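Local coordinates for metallo-beta-lactamase (Serratia marcescens, PDB 5AYA), which probably hydrolyses beta-lactam antibiotics with two zinc ions, as a metallo-beta-lactamase of subclass B3, at residues A[13-18]-A[161-166]; A[17-22]-A[30-35]; A[168-173]-A[210-215]. All coordinates share one frame; numbering follows the deposited sequence.

Contact 1: residues A[13-18]-A[161-166]; sequences TIYGNT and SCEQGK. With NA (sodium ion), chain D.
Y15 reaches over the turn E163-K166, and its phenol donates a hydrogen bond to the backbone carbonyl of K166, OH 2.8 Å from O. The hydroxyl comes from above the carbonyl plane, while E163 N, at the start of the type I' turn, reaches the same oxygen from the opposite face. With CG anti to its own nitrogen (chi1 -161°), the ring has one face covered by E163, whose CG sits over its centre, 3.6 Å from the Y15 centroid, in a CH-pi contact; ring and carboxylate are stacked, planes 9° apart. The carboxylate serves the backbone: G16 N donates to E163 OE2 at 2.9 Å through the anti lone pair, and N233 ND2 also bonds this oxygen. The hydroxyls of T18 and S161 share a hydrogen bond, OG1 to OG 2.8 Å, and T18 OG1 also bonds W159 NE1. Beside them N17 sends OD1 to a sodium ion, 2.9 Å away, which Q160 O and a water also bind. The backbone N atoms of I14 and Y15 both donate to T18 O, a classic beta bulge. Side chains thus satisfy backbone groups at both turns, and the E163 carboxylate, gripped by two N-H donors, probably remains ionised.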
loop_
_atom_site.group_PDB
_atom_site.type_symbol
_atom_site.label_atom_id
_atom_site.label_comp_id
_atom_site.label_asym_id
_atom_site.label_seq_id
_atom_site.Cartn_x
_atom_site.Cartn_y
_atom_site.Cartn_z
ATOM N N THR A 13 4.398 13.734 8.950
ATOM C CA THR A 13 5.461 12.778 9.130
ATOM C C THR A 13 5.052 11.687 10.107
ATOM O O THR A 13 4.491 11.946 11.144
ATOM C CB THR A 13 6.722 13.506 9.589
ATOM O OG1 THR A 13 7.040 14.499 8.608
ATOM C CG2 THR A 13 7.876 12.543 9.744
ATOM N N ILE A 14 5.289 10.445 9.714
ATOM C CA ILE A 14 5.097 9.310 10.573
ATOM C C ILE A 14 6.372 8.952 11.328
ATOM O O ILE A 14 6.328 8.629 12.527
ATOM C CB ILE A 14 4.684 8.126 9.718
ATOM C CG1 ILE A 14 3.319 8.435 9.085
ATOM C CG2 ILE A 14 4.710 6.846 10.529
ATOM C CD1 ILE A 14 2.552 7.224 8.643
ATOM N N TYR A 15 7.495 8.917 10.615
ATOM C CA TYR A 15 8.802 8.646 11.255
ATOM C C TYR A 15 9.934 9.003 10.306
ATOM O O TYR A 15 10.057 8.411 9.231
ATOM C CB TYR A 15 8.932 7.170 11.660
ATOM C CG TYR A 15 10.024 6.909 12.704
ATOM C CD1 TYR A 15 9.807 7.177 14.052
ATOM C CD2 TYR A 15 11.245 6.328 12.345
ATOM C CE1 TYR A 15 10.796 6.953 15.003
ATOM C CE2 TYR A 15 12.244 6.114 13.292
ATOM C CZ TYR A 15 12.008 6.393 14.627
ATOM O OH TYR A 15 13.021 6.221 15.582
ATOM N N GLY A 16 10.768 9.956 10.699
ATOM C CA GLY A 16 11.963 10.266 9.914
ATOM C C GLY A 16 11.553 10.840 8.578
ATOM O O GLY A 16 10.857 11.855 8.532
ATOM N N ASN A 17 11.980 10.167 7.504
ATOM C CA ASN A 17 11.677 10.547 6.108
ATOM C C ASN A 17 10.439 9.805 5.553
ATOM O O ASN A 17 10.077 9.950 4.383
ATOM C CB ASN A 17 12.924 10.369 5.207
ATOM C CG ASN A 17 13.363 8.908 5.049
ATOM O OD1 ASN A 17 13.872 8.495 3.989
ATOM N ND2 ASN A 17 13.207 8.136 6.099
ATOM N N THR A 18 9.713 9.122 6.434
ATOM C CA THR A 18 8.410 8.511 6.086
ATOM C C THR A 18 7.246 9.448 6.412
ATOM O O THR A 18 7.017 9.810 7.577
ATOM C CB THR A 18 8.185 7.174 6.824
ATOM O OG1 THR A 18 9.196 6.232 6.447
ATOM C CG2 THR A 18 6.824 6.585 6.461
ATOM N N SER A 161 13.599 3.945 8.309
ATOM C CA SER A 161 13.730 5.367 8.523
ATOM C C SER A 161 14.273 5.609 9.914
ATOM O O SER A 161 14.063 4.780 10.807
ATOM C CB SER A 161 12.395 6.091 8.366
ATOM O OG SER A 161 11.892 5.965 7.039
ATOM N N CYS A 162 14.934 6.760 10.106
ATOM C CA CYS A 162 15.703 7.031 11.333
ATOM C C CYS A 162 15.322 8.396 11.922
ATOM O O CYS A 162 15.122 9.350 11.168
ATOM C CB CYS A 162 17.211 6.947 11.007
ATOM S SG CYS A 162 17.730 5.398 10.208
ATOM N N GLU A 163 15.070 8.460 13.236
ATOM C CA GLU A 163 14.895 9.742 13.953
ATOM C C GLU A 163 15.898 9.820 15.062
ATOM O O GLU A 163 15.931 8.916 15.903
ATOM C CB GLU A 163 13.508 9.870 14.615
ATOM C CG GLU A 163 12.362 9.974 13.643
ATOM C CD GLU A 163 11.128 10.677 14.194
ATOM O OE1 GLU A 163 10.980 10.814 15.429
ATOM O OE2 GLU A 163 10.284 11.076 13.355
ATOM N N GLN A 164 16.644 10.922 15.115
ATOM C CA GLN A 164 17.661 11.130 16.149
ATOM C C GLN A 164 18.525 9.890 16.307
ATOM O O GLN A 164 18.814 9.472 17.420
ATOM C CB GLN A 164 17.013 11.437 17.504
ATOM C CG GLN A 164 16.030 12.591 17.522
ATOM C CD GLN A 164 16.663 13.922 17.168
ATOM O OE1 GLN A 164 17.751 13.979 16.601
ATOM N NE2 GLN A 164 15.930 15.005 17.412
ATOM N N GLY A 165 18.902 9.282 15.191
ATOM C CA GLY A 165 19.759 8.100 15.221
ATOM C C GLY A 165 19.111 6.749 15.535
ATOM O O GLY A 165 19.780 5.711 15.475
ATOM N N LYS A 166 17.817 6.754 15.857
ATOM C CA LYS A 166 17.073 5.513 16.070
ATOM C C LYS A 166 16.400 5.095 14.782
ATOM O O LYS A 166 15.432 5.735 14.347
ATOM C CB LYS A 166 15.992 5.700 17.150
ATOM C CG LYS A 166 16.459 6.455 18.389
ATOM C CD LYS A 166 17.599 5.714 19.057
ATOM C CE LYS A 166 17.844 6.219 20.470
ATOM N NZ LYS A 166 18.683 5.253 21.223
HETATM NA NA NA D . 14.705 5.694 4.310
HETATM O O HOH W 1 14.031 8.382 18.111
HETATM O O HOH W 2 15.203 3.643 2.655
#

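Contact 2: residues A[17-22]-A[30-35]; sequences NTHYVG and LLSSPQ. With NA (sodium ion), chain D.
N17, T18 and H19 run antiparallel to L30, L31 and S32, in a short ladder that illustrates how a hairpin alternates its two kinds of pair. H19 and L30 form the hydrogen-bonded pair: H19 N gives to L30 O at 2.9 Å, and L30 N returns to H19 O at 2.8 Å. T18 and L31 form the non-hydrogen-bonded pair, their CA atoms 4.8 Å apart. The pairing continues past the strand ends through S32 N, which donates to N17 O at 3.1 Å; that carbonyl also receives a CA-H...O contact from L31.

On the face that carries H19 and L30, the imidazole runs back along the hairpin to S32. H19 NE2 and S32 OG share a hydrogen bond of 3.1 Å, the hydroxyl lying at the edge of the ring, while H19 ND1 is bonded to T13 OG1, which leaves both ring nitrogens engaged and the ring's rotation fixed. One face of this imidazole rests on the backbone carbon of N17. Further along, both methyls of V21 pack on L30 CB, CG2 at 4.0 Å. The other face holds T18 and L31. Here CG of L31 stands anti to its backbone nitrogen (chi1 -175°), and CD1 packs against T18 OG1, 3.5 Å away, and against N17 OD1, the oxygen that holds the sodium ion.

Around the hairpin, F60 meets the H19 ring and touches L30 and S32, and V21 packs on L39 of strand 37-40. L31 turns to the second sheet, against L140 and V142 of strand 140-146 and W159 of strand 155-163, so the face of the hairpin that carries T18 and L31 packs on the second sheet, while F60 covers H19 and L30 on the other.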
loop_
_atom_site.group_PDB
_atom_site.type_symbol
_atom_site.label_atom_id
_atom_site.label_comp_id
_atom_site.label_asym_id
_atom_site.label_seq_id
_atom_site.Cartn_x
_atom_site.Cartn_y
_atom_site.Cartn_z
ATOM N N ASN A 17 11.980 10.167 7.504
ATOM C CA ASN A 17 11.677 10.547 6.108
ATOM C C ASN A 17 10.439 9.805 5.553
ATOM O O ASN A 17 10.077 9.950 4.383
ATOM C CB ASN A 17 12.924 10.369 5.207
ATOM C CG ASN A 17 13.363 8.908 5.049
ATOM O OD1 ASN A 17 13.872 8.495 3.989
ATOM N ND2 ASN A 17 13.207 8.136 6.099
ATOM N N THR A 18 9.713 9.122 6.434
ATOM C CA THR A 18 8.410 8.511 6.086
ATOM C C THR A 18 7.246 9.448 6.412
ATOM O O THR A 18 7.017 9.810 7.577
ATOM C CB THR A 18 8.185 7.174 6.824
ATOM O OG1 THR A 18 9.196 6.232 6.447
ATOM C CG2 THR A 18 6.824 6.585 6.461
ATOM N N HIS A 19 6.502 9.835 5.380
ATOM C CA HIS A 19 5.443 10.846 5.521
ATOM C C HIS A 19 4.157 10.310 4.933
ATOM O O HIS A 19 4.169 9.697 3.873
ATOM C CB HIS A 19 5.760 12.145 4.763
ATOM C CG HIS A 19 7.151 12.633 4.937
ATOM N ND1 HIS A 19 7.578 13.274 6.083
ATOM C CD2 HIS A 19 8.242 12.506 4.147
ATOM C CE1 HIS A 19 8.857 13.574 5.962
ATOM N NE2 HIS A 19 9.283 13.124 4.794
ATOM N N TYR A 20 3.041 10.639 5.571
ATOM C CA TYR A 20 1.723 10.305 5.047
ATOM C C TYR A 20 1.259 11.428 4.118
ATOM O O TYR A 20 1.308 12.607 4.492
ATOM C CB TYR A 20 0.746 10.111 6.203
ATOM C CG TYR A 20 -0.591 9.502 5.818
ATOM C CD1 TYR A 20 -1.576 10.274 5.208
ATOM C CD2 TYR A 20 -0.880 8.174 6.104
ATOM C CE1 TYR A 20 -2.797 9.728 4.861
ATOM C CE2 TYR A 20 -2.083 7.608 5.725
ATOM C CZ TYR A 20 -3.053 8.406 5.130
ATOM O OH TYR A 20 -4.277 7.878 4.802
ATOM N N VAL A 21 0.909 11.065 2.884
ATOM C CA VAL A 21 0.485 12.034 1.871
ATOM C C VAL A 21 -0.776 11.581 1.128
ATOM O O VAL A 21 -1.081 12.084 0.053
ATOM C CB VAL A 21 1.592 12.332 0.858
ATOM C CG1 VAL A 21 2.763 13.026 1.540
ATOM C CG2 VAL A 21 2.024 11.067 0.110
ATOM N N GLY A 22 -1.582 10.758 1.788
ATOM C CA GLY A 22 -2.738 10.152 1.165
ATOM C C GLY A 22 -3.984 10.945 1.470
ATOM O O GLY A 22 -3.915 12.060 1.997
ATOM N N LEU A 30 4.958 8.999 1.263
ATOM C CA LEU A 30 6.134 9.481 0.578
ATOM C C LEU A 30 7.379 9.207 1.408
ATOM O O LEU A 30 7.392 9.379 2.621
ATOM C CB LEU A 30 6.001 10.973 0.291
ATOM C CG LEU A 30 7.079 11.547 -0.637
ATOM C CD1 LEU A 30 6.655 11.399 -2.087
ATOM C CD2 LEU A 30 7.324 13.014 -0.306
ATOM N N LEU A 31 8.371 8.629 0.761
ATOM C CA LEU A 31 9.620 8.344 1.402
ATOM C C LEU A 31 10.621 9.251 0.742
ATOM O O LEU A 31 10.935 9.109 -0.439
ATOM C CB LEU A 31 9.961 6.867 1.234
ATOM C CG LEU A 31 11.204 6.329 1.937
ATOM C CD1 LEU A 31 11.007 6.316 3.437
ATOM C CD2 LEU A 31 11.483 4.929 1.383
ATOM N N SER A 32 11.062 10.255 1.483
ATOM C CA SER A 32 11.759 11.387 0.879
ATOM C C SER A 32 13.273 11.281 1.037
ATOM O O SER A 32 13.774 10.711 2.013
ATOM C CB SER A 32 11.250 12.674 1.516
ATOM O OG SER A 32 11.669 12.754 2.860
ATOM N N SER A 33 14.011 11.799 0.055
ATOM C CA SER A 33 15.450 11.990 0.175
ATOM C C SER A 33 15.842 13.184 -0.679
ATOM O O SER A 33 15.130 13.520 -1.623
ATOM C CB SER A 33 16.210 10.749 -0.317
ATOM O OG SER A 33 16.486 10.840 -1.713
ATOM N N PRO A 34 17.018 13.769 -0.410
ATOM C CA PRO A 34 17.646 14.779 -1.285
ATOM C C PRO A 34 17.849 14.320 -2.716
ATOM O O PRO A 34 18.151 15.142 -3.569
ATOM C CB PRO A 34 19.019 14.982 -0.652
ATOM C CG PRO A 34 18.842 14.583 0.774
ATOM C CD PRO A 34 17.873 13.444 0.747
ATOM N N GLN A 35 17.904 13.005 -2.925
ATOM C CA GLN A 35 18.256 12.444 -4.209
ATOM C C GLN A 35 17.011 11.880 -4.884
ATOM O O GLN A 35 17.118 11.123 -5.851
ATOM C CB GLN A 35 19.311 11.359 -4.047
ATOM C CG GLN A 35 20.618 11.861 -3.458
ATOM C CD GLN A 35 21.735 10.838 -3.595
ATOM O OE1 GLN A 35 22.031 10.371 -4.698
ATOM N NE2 GLN A 35 22.345 10.463 -2.472
HETATM NA NA NA D . 14.705 5.694 4.310
HETATM O O HOH W 2 15.203 3.643 2.655
#

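Contact 3: residues A[168-173]-A[210-215]; sequences KDVVFA and IAIAAH. With ZN (zinc ion), chain C; X8Z (L-captopril), chain H.
V170, F172 and I212 make the apolar centre, on the face of the sheet that also carries I210. The delta methyl of I212 lies 3.7 Å from V170 CG1, while its CG2 branch meets the ring of F172 at CD2, 4.1 Å away. The two branches of one isoleucine therefore serve alternate residues, V170 and F172, of the neighbouring strand. F172 sets CG anti to its backbone nitrogen (chi1 -164°), which lays its ring beside the partner strand, with I212 O above one face, offset toward the rim, and CE1 near A214. V171, A211, A173 and A213 occupy the opposite face.

Outward from these side chains runs a parallel ladder, the strand axes 19° apart. V171 N donates to I210 O and I212 N to V171 O, each at 2.8 Å; A173 N and A214 N carry the alternation onward. At the far edge the chain leaves the strand and reaches H215, whose NE2 binds zinc at 2.2 Å, with D76 and H77 completing the protein ligands of this ion. The captopril sulfur is 2.4 Å from the same zinc, and the inhibitor's amide nitrogen lies over one face of the H215 ring.

The strands close a beta-alpha-beta unit through helix 190-205. Strand 155-163 flanks strand 166-173 on its other side, I14 and Y15 of strand 12-15 pack against I210, and helix 241-260 covers V171, A173 and A211. Strand 210-213 is an outermost strand of its sheet, and the chain beyond its C-terminal end carries H215 to the zinc site.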
loop_
_atom_site.group_PDB
_atom_site.type_symbol
_atom_site.label_atom_id
_atom_site.label_comp_id
_atom_site.label_asym_id
_atom_site.label_seq_id
_atom_site.Cartn_x
_atom_site.Cartn_y
_atom_site.Cartn_z
ATOM N N LYS A 168 14.189 2.505 12.485
ATOM C CA LYS A 168 13.061 1.577 12.602
ATOM C C LYS A 168 12.668 0.937 11.255
ATOM O O LYS A 168 12.745 1.584 10.184
ATOM C CB LYS A 168 11.849 2.328 13.150
ATOM C CG LYS A 168 12.099 3.032 14.463
ATOM C CD LYS A 168 12.278 2.026 15.561
ATOM C CE LYS A 168 12.124 2.668 16.916
ATOM N NZ LYS A 168 12.881 1.852 17.895
ATOM N N ASP A 169 12.210 -0.313 11.320
ATOM C CA ASP A 169 11.733 -1.041 10.152
ATOM C C ASP A 169 10.262 -0.709 9.960
ATOM O O ASP A 169 9.393 -0.939 10.857
ATOM C CB ASP A 169 11.891 -2.557 10.279
ATOM C CG ASP A 169 13.324 -3.022 10.159
ATOM O OD1 ASP A 169 13.990 -2.760 9.146
ATOM O OD2 ASP A 169 13.796 -3.627 11.122
ATOM N N VAL A 170 10.009 -0.151 8.786
ATOM C CA VAL A 170 8.702 0.354 8.389
ATOM C C VAL A 170 8.139 -0.595 7.347
ATOM O O VAL A 170 8.857 -1.028 6.468
ATOM C CB VAL A 170 8.810 1.752 7.755
ATOM C CG1 VAL A 170 7.435 2.269 7.350
ATOM C CG2 VAL A 170 9.515 2.758 8.684
ATOM N N VAL A 171 6.844 -0.907 7.459
ATOM C CA VAL A 171 6.158 -1.869 6.601
ATOM C C VAL A 171 4.877 -1.213 6.085
ATOM O O VAL A 171 4.036 -0.802 6.874
ATOM C CB VAL A 171 5.764 -3.141 7.389
ATOM C CG1 VAL A 171 5.039 -4.148 6.495
ATOM C CG2 VAL A 171 6.994 -3.768 8.054
ATOM N N PHE A 172 4.769 -1.030 4.777
ATOM C CA PHE A 172 3.495 -0.619 4.178
ATOM C C PHE A 172 2.754 -1.870 3.757
ATOM O O PHE A 172 3.169 -2.548 2.837
ATOM C CB PHE A 172 3.736 0.306 2.987
ATOM C CG PHE A 172 2.528 1.072 2.548
ATOM C CD1 PHE A 172 1.500 0.433 1.832
ATOM C CD2 PHE A 172 2.460 2.439 2.712
ATOM C CE1 PHE A 172 0.404 1.146 1.363
ATOM C CE2 PHE A 172 1.383 3.166 2.216
ATOM C CZ PHE A 172 0.354 2.520 1.534
ATOM N N ALA A 173 1.768 -2.259 4.554
ATOM C CA ALA A 173 1.172 -3.583 4.468
ATOM C C ALA A 173 0.035 -3.576 3.468
ATOM O O ALA A 173 -0.901 -2.783 3.584
ATOM C CB ALA A 173 0.650 -4.030 5.828
ATOM N N ILE A 210 6.997 -0.303 12.544
ATOM C CA ILE A 210 5.933 0.640 12.199
ATOM C C ILE A 210 5.188 0.040 11.021
ATOM O O ILE A 210 5.797 -0.228 9.992
ATOM C CB ILE A 210 6.527 2.010 11.803
ATOM C CG1 ILE A 210 7.339 2.564 12.980
ATOM C CG2 ILE A 210 5.442 3.016 11.402
ATOM C CD1 ILE A 210 8.015 3.889 12.717
ATOM N N ALA A 211 3.899 -0.267 11.199
ATOM C CA ALA A 211 3.094 -0.687 10.068
ATOM C C ALA A 211 2.131 0.420 9.639
ATOM O O ALA A 211 1.549 1.114 10.467
ATOM C CB ALA A 211 2.372 -1.978 10.365
ATOM N N ILE A 212 2.096 0.670 8.343
ATOM C CA ILE A 212 1.110 1.540 7.712
ATOM C C ILE A 212 0.274 0.635 6.784
ATOM O O ILE A 212 0.798 0.060 5.834
ATOM C CB ILE A 212 1.781 2.668 6.912
ATOM C CG1 ILE A 212 2.709 3.476 7.823
ATOM C CG2 ILE A 212 0.745 3.584 6.275
ATOM C CD1 ILE A 212 4.083 3.720 7.252
ATOM N N ALA A 213 -0.959 0.346 7.198
ATOM C CA ALA A 213 -1.846 -0.492 6.388
ATOM C C ALA A 213 -2.460 0.308 5.248
ATOM O O ALA A 213 -2.707 1.511 5.373
ATOM C CB ALA A 213 -2.925 -1.124 7.251
ATOM N N ALA A 214 -2.664 -0.355 4.116
ATOM C CA ALA A 214 -3.193 0.315 2.928
ATOM C C ALA A 214 -4.499 1.033 3.287
ATOM O O ALA A 214 -4.685 2.219 2.979
ATOM C CB ALA A 214 -3.428 -0.699 1.809
ATOM N N HIS A 215 -5.378 0.317 3.972
ATOM C CA HIS A 215 -6.452 0.945 4.752
ATOM C C HIS A 215 -5.967 1.328 6.166
ATOM O O HIS A 215 -5.791 0.471 7.039
ATOM C CB HIS A 215 -7.699 0.039 4.804
ATOM C CG HIS A 215 -8.392 -0.109 3.480
ATOM N ND1 HIS A 215 -9.227 0.859 2.960
ATOM C CD2 HIS A 215 -8.287 -1.063 2.526
ATOM C CE1 HIS A 215 -9.617 0.502 1.750
ATOM N NE2 HIS A 215 -9.062 -0.664 1.463
HETATM ZN ZN ZN C . -8.685 -0.940 -0.737
HETATM O O1 X8Z H . -9.681 -4.520 2.892
HETATM C C4 X8Z H . -10.493 -3.652 2.581
HETATM C C2 X8Z H . -10.751 -3.371 1.122
HETATM C C1 X8Z H . -9.493 -3.747 0.372
HETATM S S X8Z H . -9.488 -3.095 -1.300
HETATM C C3 X8Z H . -11.988 -4.093 0.579
HETATM N N X8Z H . -11.145 -2.869 3.457
HETATM C C8 X8Z H . -10.850 -2.901 4.893
HETATM C C9 X8Z H . -11.111 -4.229 5.514
HETATM O O3 X8Z H . -12.154 -4.933 5.092
HETATM O O2 X8Z H . -10.427 -4.630 6.446
HETATM C C5 X8Z H . -12.186 -1.886 3.127
HETATM C C6 X8Z H . -12.556 -1.195 4.435
HETATM C C7 X8Z H . -11.789 -1.890 5.544
#

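Overall arrangement
The three contacts lie in the beta sandwich of the alpha-beta/beta-alpha fold of the metallo-beta-lactamase superfamily. Contacts 1 and 2 lie about 10 Å apart, centre to centre, share N17 and T18, and both touch the same sodium ion; contact 3 is about 13 Å from each. Contact 2 zips up a hairpin of one sheet, contact 3 pairs two strands of the other, and contact 1 bridges the two sheets. Along the chain, contacts 1 and 2 both begin in the first strands, and contact 3 opens after both have closed. Side chains of I14, Y15 and T18 tie the sheet of strands 12-15 and 18-20 to the strand that leads to the zinc site.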